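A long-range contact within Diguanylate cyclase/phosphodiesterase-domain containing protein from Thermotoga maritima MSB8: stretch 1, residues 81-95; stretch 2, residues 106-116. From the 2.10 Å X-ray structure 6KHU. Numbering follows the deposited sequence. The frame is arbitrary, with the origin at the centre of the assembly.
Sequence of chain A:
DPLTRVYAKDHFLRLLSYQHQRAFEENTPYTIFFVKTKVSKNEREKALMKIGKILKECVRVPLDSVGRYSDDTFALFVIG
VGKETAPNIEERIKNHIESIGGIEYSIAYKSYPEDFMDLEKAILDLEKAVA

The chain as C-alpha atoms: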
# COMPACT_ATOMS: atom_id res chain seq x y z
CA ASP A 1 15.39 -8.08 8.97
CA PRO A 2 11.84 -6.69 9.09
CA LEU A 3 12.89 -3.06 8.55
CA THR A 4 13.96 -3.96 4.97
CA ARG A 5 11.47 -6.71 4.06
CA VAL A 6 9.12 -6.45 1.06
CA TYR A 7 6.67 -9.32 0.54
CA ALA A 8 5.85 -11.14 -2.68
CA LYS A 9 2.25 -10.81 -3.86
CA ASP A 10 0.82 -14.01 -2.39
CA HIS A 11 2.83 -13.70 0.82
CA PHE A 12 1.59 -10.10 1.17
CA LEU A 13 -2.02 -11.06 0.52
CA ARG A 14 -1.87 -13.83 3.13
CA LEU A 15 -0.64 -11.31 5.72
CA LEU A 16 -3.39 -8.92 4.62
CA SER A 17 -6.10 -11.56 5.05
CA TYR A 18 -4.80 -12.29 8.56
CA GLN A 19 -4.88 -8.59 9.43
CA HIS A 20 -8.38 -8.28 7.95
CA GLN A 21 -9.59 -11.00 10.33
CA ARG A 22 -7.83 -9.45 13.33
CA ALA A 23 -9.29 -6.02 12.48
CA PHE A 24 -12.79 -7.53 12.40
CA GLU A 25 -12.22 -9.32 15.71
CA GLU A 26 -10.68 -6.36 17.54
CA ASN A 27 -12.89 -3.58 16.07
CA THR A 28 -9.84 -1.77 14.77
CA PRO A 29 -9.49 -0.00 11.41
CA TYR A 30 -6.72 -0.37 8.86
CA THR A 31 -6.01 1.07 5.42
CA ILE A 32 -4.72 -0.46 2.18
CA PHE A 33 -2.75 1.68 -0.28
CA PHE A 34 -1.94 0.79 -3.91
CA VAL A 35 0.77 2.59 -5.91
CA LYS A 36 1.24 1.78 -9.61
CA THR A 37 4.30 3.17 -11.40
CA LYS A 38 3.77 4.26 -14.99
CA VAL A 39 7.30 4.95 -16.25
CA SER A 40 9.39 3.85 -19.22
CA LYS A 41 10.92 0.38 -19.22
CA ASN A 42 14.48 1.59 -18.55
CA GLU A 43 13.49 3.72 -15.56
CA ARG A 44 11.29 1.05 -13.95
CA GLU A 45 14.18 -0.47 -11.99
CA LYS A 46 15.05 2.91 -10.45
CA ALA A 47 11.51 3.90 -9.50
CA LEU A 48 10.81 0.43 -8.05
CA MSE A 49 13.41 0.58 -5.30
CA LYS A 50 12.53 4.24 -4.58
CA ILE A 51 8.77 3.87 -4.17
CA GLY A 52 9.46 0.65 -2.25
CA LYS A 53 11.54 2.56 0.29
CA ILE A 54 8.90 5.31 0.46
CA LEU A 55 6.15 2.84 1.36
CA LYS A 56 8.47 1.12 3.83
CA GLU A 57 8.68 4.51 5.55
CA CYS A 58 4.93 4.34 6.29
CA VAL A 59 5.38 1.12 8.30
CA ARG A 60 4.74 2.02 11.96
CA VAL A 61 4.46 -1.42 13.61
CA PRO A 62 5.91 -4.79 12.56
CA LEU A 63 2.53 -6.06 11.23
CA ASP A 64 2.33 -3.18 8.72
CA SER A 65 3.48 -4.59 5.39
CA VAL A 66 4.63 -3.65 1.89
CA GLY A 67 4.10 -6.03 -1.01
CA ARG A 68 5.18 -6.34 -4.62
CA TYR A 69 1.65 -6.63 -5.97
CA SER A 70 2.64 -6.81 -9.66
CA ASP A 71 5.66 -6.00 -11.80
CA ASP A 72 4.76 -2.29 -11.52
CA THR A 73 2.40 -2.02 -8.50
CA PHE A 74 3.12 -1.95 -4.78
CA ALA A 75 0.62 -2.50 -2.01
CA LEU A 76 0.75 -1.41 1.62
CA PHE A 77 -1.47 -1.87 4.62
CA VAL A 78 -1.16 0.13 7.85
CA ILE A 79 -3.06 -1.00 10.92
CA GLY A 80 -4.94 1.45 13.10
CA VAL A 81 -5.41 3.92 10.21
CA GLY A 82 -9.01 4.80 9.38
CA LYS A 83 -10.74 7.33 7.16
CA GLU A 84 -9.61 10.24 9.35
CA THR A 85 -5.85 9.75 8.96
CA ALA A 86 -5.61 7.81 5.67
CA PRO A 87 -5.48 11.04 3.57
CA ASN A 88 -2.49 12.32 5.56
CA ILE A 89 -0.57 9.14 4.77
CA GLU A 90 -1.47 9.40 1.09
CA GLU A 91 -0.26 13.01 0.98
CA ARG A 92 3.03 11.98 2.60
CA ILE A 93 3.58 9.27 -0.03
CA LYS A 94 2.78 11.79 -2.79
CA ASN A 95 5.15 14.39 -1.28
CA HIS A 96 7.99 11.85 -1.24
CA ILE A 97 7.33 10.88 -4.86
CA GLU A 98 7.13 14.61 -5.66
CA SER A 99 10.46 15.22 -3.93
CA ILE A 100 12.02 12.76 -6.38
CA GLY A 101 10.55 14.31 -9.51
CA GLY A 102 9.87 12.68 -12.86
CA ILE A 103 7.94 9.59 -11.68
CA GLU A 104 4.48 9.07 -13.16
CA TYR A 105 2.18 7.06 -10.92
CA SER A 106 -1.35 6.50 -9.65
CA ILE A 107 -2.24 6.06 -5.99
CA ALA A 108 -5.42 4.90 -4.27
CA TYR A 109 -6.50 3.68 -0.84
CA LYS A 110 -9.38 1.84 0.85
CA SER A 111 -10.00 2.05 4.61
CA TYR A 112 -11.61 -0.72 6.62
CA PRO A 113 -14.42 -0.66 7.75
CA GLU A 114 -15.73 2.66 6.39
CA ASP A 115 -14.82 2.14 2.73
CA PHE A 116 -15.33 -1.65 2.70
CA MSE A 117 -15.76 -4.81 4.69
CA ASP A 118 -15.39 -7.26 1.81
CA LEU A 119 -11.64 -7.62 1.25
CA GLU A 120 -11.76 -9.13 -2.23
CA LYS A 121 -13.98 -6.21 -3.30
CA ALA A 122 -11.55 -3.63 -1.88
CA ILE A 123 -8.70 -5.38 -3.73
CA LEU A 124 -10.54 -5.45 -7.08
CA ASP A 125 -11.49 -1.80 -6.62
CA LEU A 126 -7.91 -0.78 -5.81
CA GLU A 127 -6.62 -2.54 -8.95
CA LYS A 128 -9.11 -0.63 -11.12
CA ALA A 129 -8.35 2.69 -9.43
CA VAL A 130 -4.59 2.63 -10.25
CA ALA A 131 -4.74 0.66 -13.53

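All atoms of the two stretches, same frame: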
# COMPACT_ATOMS: atom_id res chain seq x y z
N VAL A 81 -5.18 2.73 11.02
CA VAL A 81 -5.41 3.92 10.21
C VAL A 81 -6.79 3.81 9.60
O VAL A 81 -7.05 2.90 8.80
CB VAL A 81 -4.33 4.06 9.13
CG1 VAL A 81 -4.69 5.18 8.13
CG2 VAL A 81 -2.96 4.31 9.77
N GLY A 82 -7.69 4.72 9.96
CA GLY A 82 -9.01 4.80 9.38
C GLY A 82 -9.16 5.97 8.43
O GLY A 82 -8.18 6.59 7.99
N LYS A 83 -10.43 6.28 8.12
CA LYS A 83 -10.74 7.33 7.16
C LYS A 83 -10.15 8.68 7.56
O LYS A 83 -9.78 9.48 6.70
CB LYS A 83 -12.25 7.48 6.99
CG LYS A 83 -12.87 6.48 6.04
CD LYS A 83 -12.35 6.68 4.63
CE LYS A 83 -13.27 7.58 3.81
NZ LYS A 83 -12.97 7.43 2.36
N GLU A 84 -10.09 8.95 8.87
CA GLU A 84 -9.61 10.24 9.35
C GLU A 84 -8.16 10.49 8.94
O GLU A 84 -7.82 11.57 8.43
CB GLU A 84 -9.77 10.33 10.87
CG GLU A 84 -9.50 11.70 11.46
CD GLU A 84 -10.71 12.63 11.41
OE1 GLU A 84 -11.73 12.25 10.80
OE2 GLU A 84 -10.63 13.73 11.99
N THR A 85 -7.27 9.51 9.15
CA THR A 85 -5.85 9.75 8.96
C THR A 85 -5.30 9.18 7.65
O THR A 85 -4.18 9.54 7.27
CB THR A 85 -5.05 9.19 10.13
OG1 THR A 85 -5.41 7.81 10.33
CG2 THR A 85 -5.36 9.99 11.40
N ALA A 86 -6.05 8.32 6.97
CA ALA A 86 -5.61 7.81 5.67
C ALA A 86 -5.21 8.90 4.68
O ALA A 86 -4.20 8.69 3.98
CB ALA A 86 -6.70 6.92 5.06
N PRO A 87 -5.93 10.02 4.54
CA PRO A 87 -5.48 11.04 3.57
C PRO A 87 -4.13 11.64 3.90
O PRO A 87 -3.39 12.00 2.97
CB PRO A 87 -6.58 12.11 3.63
CG PRO A 87 -7.78 11.40 4.19
CD PRO A 87 -7.22 10.39 5.15
N ASN A 88 -3.80 11.79 5.18
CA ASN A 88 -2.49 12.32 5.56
C ASN A 88 -1.38 11.39 5.09
O ASN A 88 -0.33 11.86 4.62
CB ASN A 88 -2.40 12.51 7.07
CG ASN A 88 -3.52 13.37 7.64
OD1 ASN A 88 -4.64 13.42 7.12
ND2 ASN A 88 -3.22 14.05 8.75
N ILE A 89 -1.57 10.08 5.24
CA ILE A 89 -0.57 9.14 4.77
C ILE A 89 -0.42 9.22 3.26
O ILE A 89 0.69 9.24 2.73
CB ILE A 89 -0.90 7.71 5.24
CG1 ILE A 89 -0.77 7.63 6.76
CG2 ILE A 89 0.00 6.69 4.54
CD1 ILE A 89 -1.25 6.34 7.33
N GLU A 90 -1.55 9.29 2.54
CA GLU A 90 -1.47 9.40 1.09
C GLU A 90 -0.71 10.65 0.67
O GLU A 90 0.11 10.60 -0.25
CB GLU A 90 -2.86 9.42 0.46
CG GLU A 90 -2.80 9.30 -1.06
CD GLU A 90 -4.14 9.58 -1.74
OE1 GLU A 90 -4.79 10.59 -1.40
OE2 GLU A 90 -4.56 8.77 -2.61
N GLU A 91 -0.98 11.79 1.32
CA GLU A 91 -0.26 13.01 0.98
C GLU A 91 1.24 12.84 1.21
O GLU A 91 2.06 13.29 0.40
CB GLU A 91 -0.81 14.19 1.78
CG GLU A 91 -0.72 15.55 1.08
CD GLU A 91 -1.31 15.56 -0.33
OE1 GLU A 91 -0.78 16.31 -1.19
OE2 GLU A 91 -2.29 14.82 -0.58
N ARG A 92 1.62 12.18 2.32
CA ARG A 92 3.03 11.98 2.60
C ARG A 92 3.69 11.15 1.50
O ARG A 92 4.79 11.49 1.03
CB ARG A 92 3.22 11.31 3.97
CG ARG A 92 3.01 12.25 5.16
CD ARG A 92 2.80 11.48 6.47
NE ARG A 92 3.96 10.65 6.81
CZ ARG A 92 3.90 9.54 7.55
NH1 ARG A 92 5.02 8.85 7.80
NH2 ARG A 92 2.74 9.11 8.04
N ILE A 93 3.03 10.08 1.06
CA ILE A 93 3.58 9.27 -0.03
C ILE A 93 3.75 10.14 -1.28
O ILE A 93 4.80 10.11 -1.94
CB ILE A 93 2.69 8.04 -0.30
CG1 ILE A 93 2.68 7.10 0.91
CG2 ILE A 93 3.17 7.32 -1.57
CD1 ILE A 93 1.51 6.15 0.93
N LYS A 94 2.72 10.94 -1.61
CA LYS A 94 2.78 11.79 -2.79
C LYS A 94 3.91 12.81 -2.69
O LYS A 94 4.66 13.02 -3.65
CB LYS A 94 1.44 12.50 -3.01
CG LYS A 94 0.28 11.54 -3.36
CD LYS A 94 -0.83 12.21 -4.18
CE LYS A 94 -1.64 13.18 -3.32
NZ LYS A 94 -2.90 13.62 -3.99
N ASN A 95 4.06 13.44 -1.52
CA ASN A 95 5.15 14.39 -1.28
C ASN A 95 6.51 13.75 -1.49
O ASN A 95 7.41 14.37 -2.07
CB ASN A 95 5.06 14.96 0.13
CG ASN A 95 3.88 15.91 0.31
OD1 ASN A 95 3.22 16.27 -0.65
ND2 ASN A 95 3.63 16.32 1.55
N SER A 106 0.00 6.36 -10.18
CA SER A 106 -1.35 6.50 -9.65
C SER A 106 -1.39 5.90 -8.25
O SER A 106 -0.72 4.90 -7.98
CB SER A 106 -2.38 5.79 -10.55
OG SER A 106 -2.35 6.30 -11.87
N ILE A 107 -2.16 6.52 -7.37
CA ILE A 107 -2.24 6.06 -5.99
C ILE A 107 -3.71 6.01 -5.60
O ILE A 107 -4.52 6.82 -6.05
CB ILE A 107 -1.45 6.98 -5.03
CG1 ILE A 107 -1.49 6.47 -3.59
CG2 ILE A 107 -1.98 8.40 -5.08
CD1 ILE A 107 -0.42 7.11 -2.68
N ALA A 108 -4.06 5.03 -4.77
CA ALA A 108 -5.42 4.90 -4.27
C ALA A 108 -5.39 4.17 -2.94
O ALA A 108 -4.42 3.46 -2.63
CB ALA A 108 -6.31 4.17 -5.28
N TYR A 109 -6.43 4.37 -2.12
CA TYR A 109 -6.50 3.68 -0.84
C TYR A 109 -7.94 3.33 -0.49
O TYR A 109 -8.88 3.97 -0.95
CB TYR A 109 -5.86 4.52 0.30
CG TYR A 109 -6.59 5.80 0.65
CD1 TYR A 109 -7.68 5.78 1.50
CD2 TYR A 109 -6.17 7.02 0.13
CE1 TYR A 109 -8.35 6.95 1.83
CE2 TYR A 109 -6.83 8.20 0.46
CZ TYR A 109 -7.92 8.15 1.30
OH TYR A 109 -8.58 9.31 1.63
N LYS A 110 -8.09 2.28 0.33
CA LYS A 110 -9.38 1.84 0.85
C LYS A 110 -9.21 1.60 2.35
O LYS A 110 -8.28 0.89 2.75
CB LYS A 110 -9.85 0.56 0.17
CG LYS A 110 -10.25 0.73 -1.28
CD LYS A 110 -11.65 1.28 -1.40
CE LYS A 110 -12.03 1.52 -2.86
NZ LYS A 110 -13.47 1.92 -2.97
N SER A 111 -10.07 2.20 3.16
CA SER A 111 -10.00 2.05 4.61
C SER A 111 -11.06 1.08 5.10
O SER A 111 -12.22 1.16 4.68
CB SER A 111 -10.16 3.40 5.32
OG SER A 111 -9.13 4.29 4.95
N TYR A 112 -10.67 0.17 5.97
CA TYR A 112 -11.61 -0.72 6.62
C TYR A 112 -11.95 -0.16 7.99
O TYR A 112 -11.05 0.27 8.70
CB TYR A 112 -11.02 -2.13 6.78
CG TYR A 112 -11.87 -3.07 7.62
CD1 TYR A 112 -12.88 -3.81 7.04
CD2 TYR A 112 -11.65 -3.22 9.00
CE1 TYR A 112 -13.67 -4.67 7.79
CE2 TYR A 112 -12.44 -4.10 9.77
CZ TYR A 112 -13.46 -4.81 9.14
OH TYR A 112 -14.26 -5.68 9.85
N PRO A 113 -13.22 -0.14 8.42
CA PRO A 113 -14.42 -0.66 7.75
C PRO A 113 -15.24 0.36 6.95
O PRO A 113 -16.26 -0.04 6.36
CB PRO A 113 -15.26 -1.17 8.92
CG PRO A 113 -14.95 -0.16 10.02
CD PRO A 113 -13.50 0.23 9.82
N GLU A 114 -14.83 1.63 6.92
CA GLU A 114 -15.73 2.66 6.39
C GLU A 114 -15.85 2.59 4.87
O GLU A 114 -16.93 2.82 4.31
CB GLU A 114 -15.27 4.05 6.82
CG GLU A 114 -15.71 4.42 8.23
CD GLU A 114 -16.23 5.85 8.35
OE1 GLU A 114 -15.41 6.79 8.33
OE2 GLU A 114 -17.47 6.03 8.48
N ASP A 115 -14.75 2.27 4.18
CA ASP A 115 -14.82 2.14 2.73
C ASP A 115 -15.30 0.75 2.30
O ASP A 115 -15.86 0.61 1.22
CB ASP A 115 -13.45 2.42 2.09
CG ASP A 115 -13.02 3.87 2.22
OD1 ASP A 115 -13.89 4.77 2.34
OD2 ASP A 115 -11.79 4.12 2.20
N PHE A 116 -15.07 -0.28 3.12
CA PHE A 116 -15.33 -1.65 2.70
C PHE A 116 -15.31 -2.57 3.90
O PHE A 116 -14.73 -2.26 4.94
CB PHE A 116 -14.29 -2.14 1.68
CG PHE A 116 -12.93 -2.49 2.29
CD1 PHE A 116 -11.94 -1.51 2.44
CD2 PHE A 116 -12.64 -3.79 2.67
CE1 PHE A 116 -10.70 -1.81 2.98
CE2 PHE A 116 -11.39 -4.12 3.22
CZ PHE A 116 -10.41 -3.13 3.38
O HOH W 1 -10.37 8.84 3.54

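A helix laid against one face of a strand sets the terms here. Helix 86-95 runs nearly antiparallel to strand 106-112, at 161° between their directions, with the axes 9.7 Å apart at closest approach. That gap is too wide for backbone pairing and is filled by side chains. The strand's alternation does the sorting: Ile 107, Tyr 109 and Ser 111 point toward the helix, while Ala 108 and Lys 110 point away. The helix answers with Ala 86, Glu 90 and Ile 93.

Tyr 109 is the main bump. Its ring stands across the start of the helix, where the small Ala 86 leaves a hollow: Ala 86 CB packs 3.6 Å from Tyr 109 CE1, and the carbonyl oxygen of Ala 86 sits over one ring face. Pro 87 meets the far end of the ring, its CG 3.4 Å from Tyr 109 OH. Glu 90 reaches the ring edge, with OE2 3.6 Å from Tyr 109 CD2, and the same OE2 lies 3.6 Å from Ile 107 CG2, so the extended side chain fills the space between these two strand residues. One step on, Ile 107 CD1 meets Ile 93 CG2 at 3.8 Å, a plain apolar fit, and the aliphatic part of Lys 94 flanks it.

At the other end the backbones draw closest, Gly 82 CA to Ser 111 CA being 5.6 Å. Small Ser 111 suits this narrowing, its OG 3.6 Å from Ala 86 CB. Polar chemistry gathers at the exposed margin: Lys 83 NZ donates to Asp 115 OD1 at 2.8 Å, a hydrogen-bonded salt bridge, while Asp 115 OD2 accepts from Ser 111 N at 2.8 Å, which braces the carboxylate. A water hydrogen-bonded to Tyr 109 OH, its O 2.7 Å from that atom, donates to Lys 83 O at 3.3 Å, linking the ring's hydroxyl to the loop.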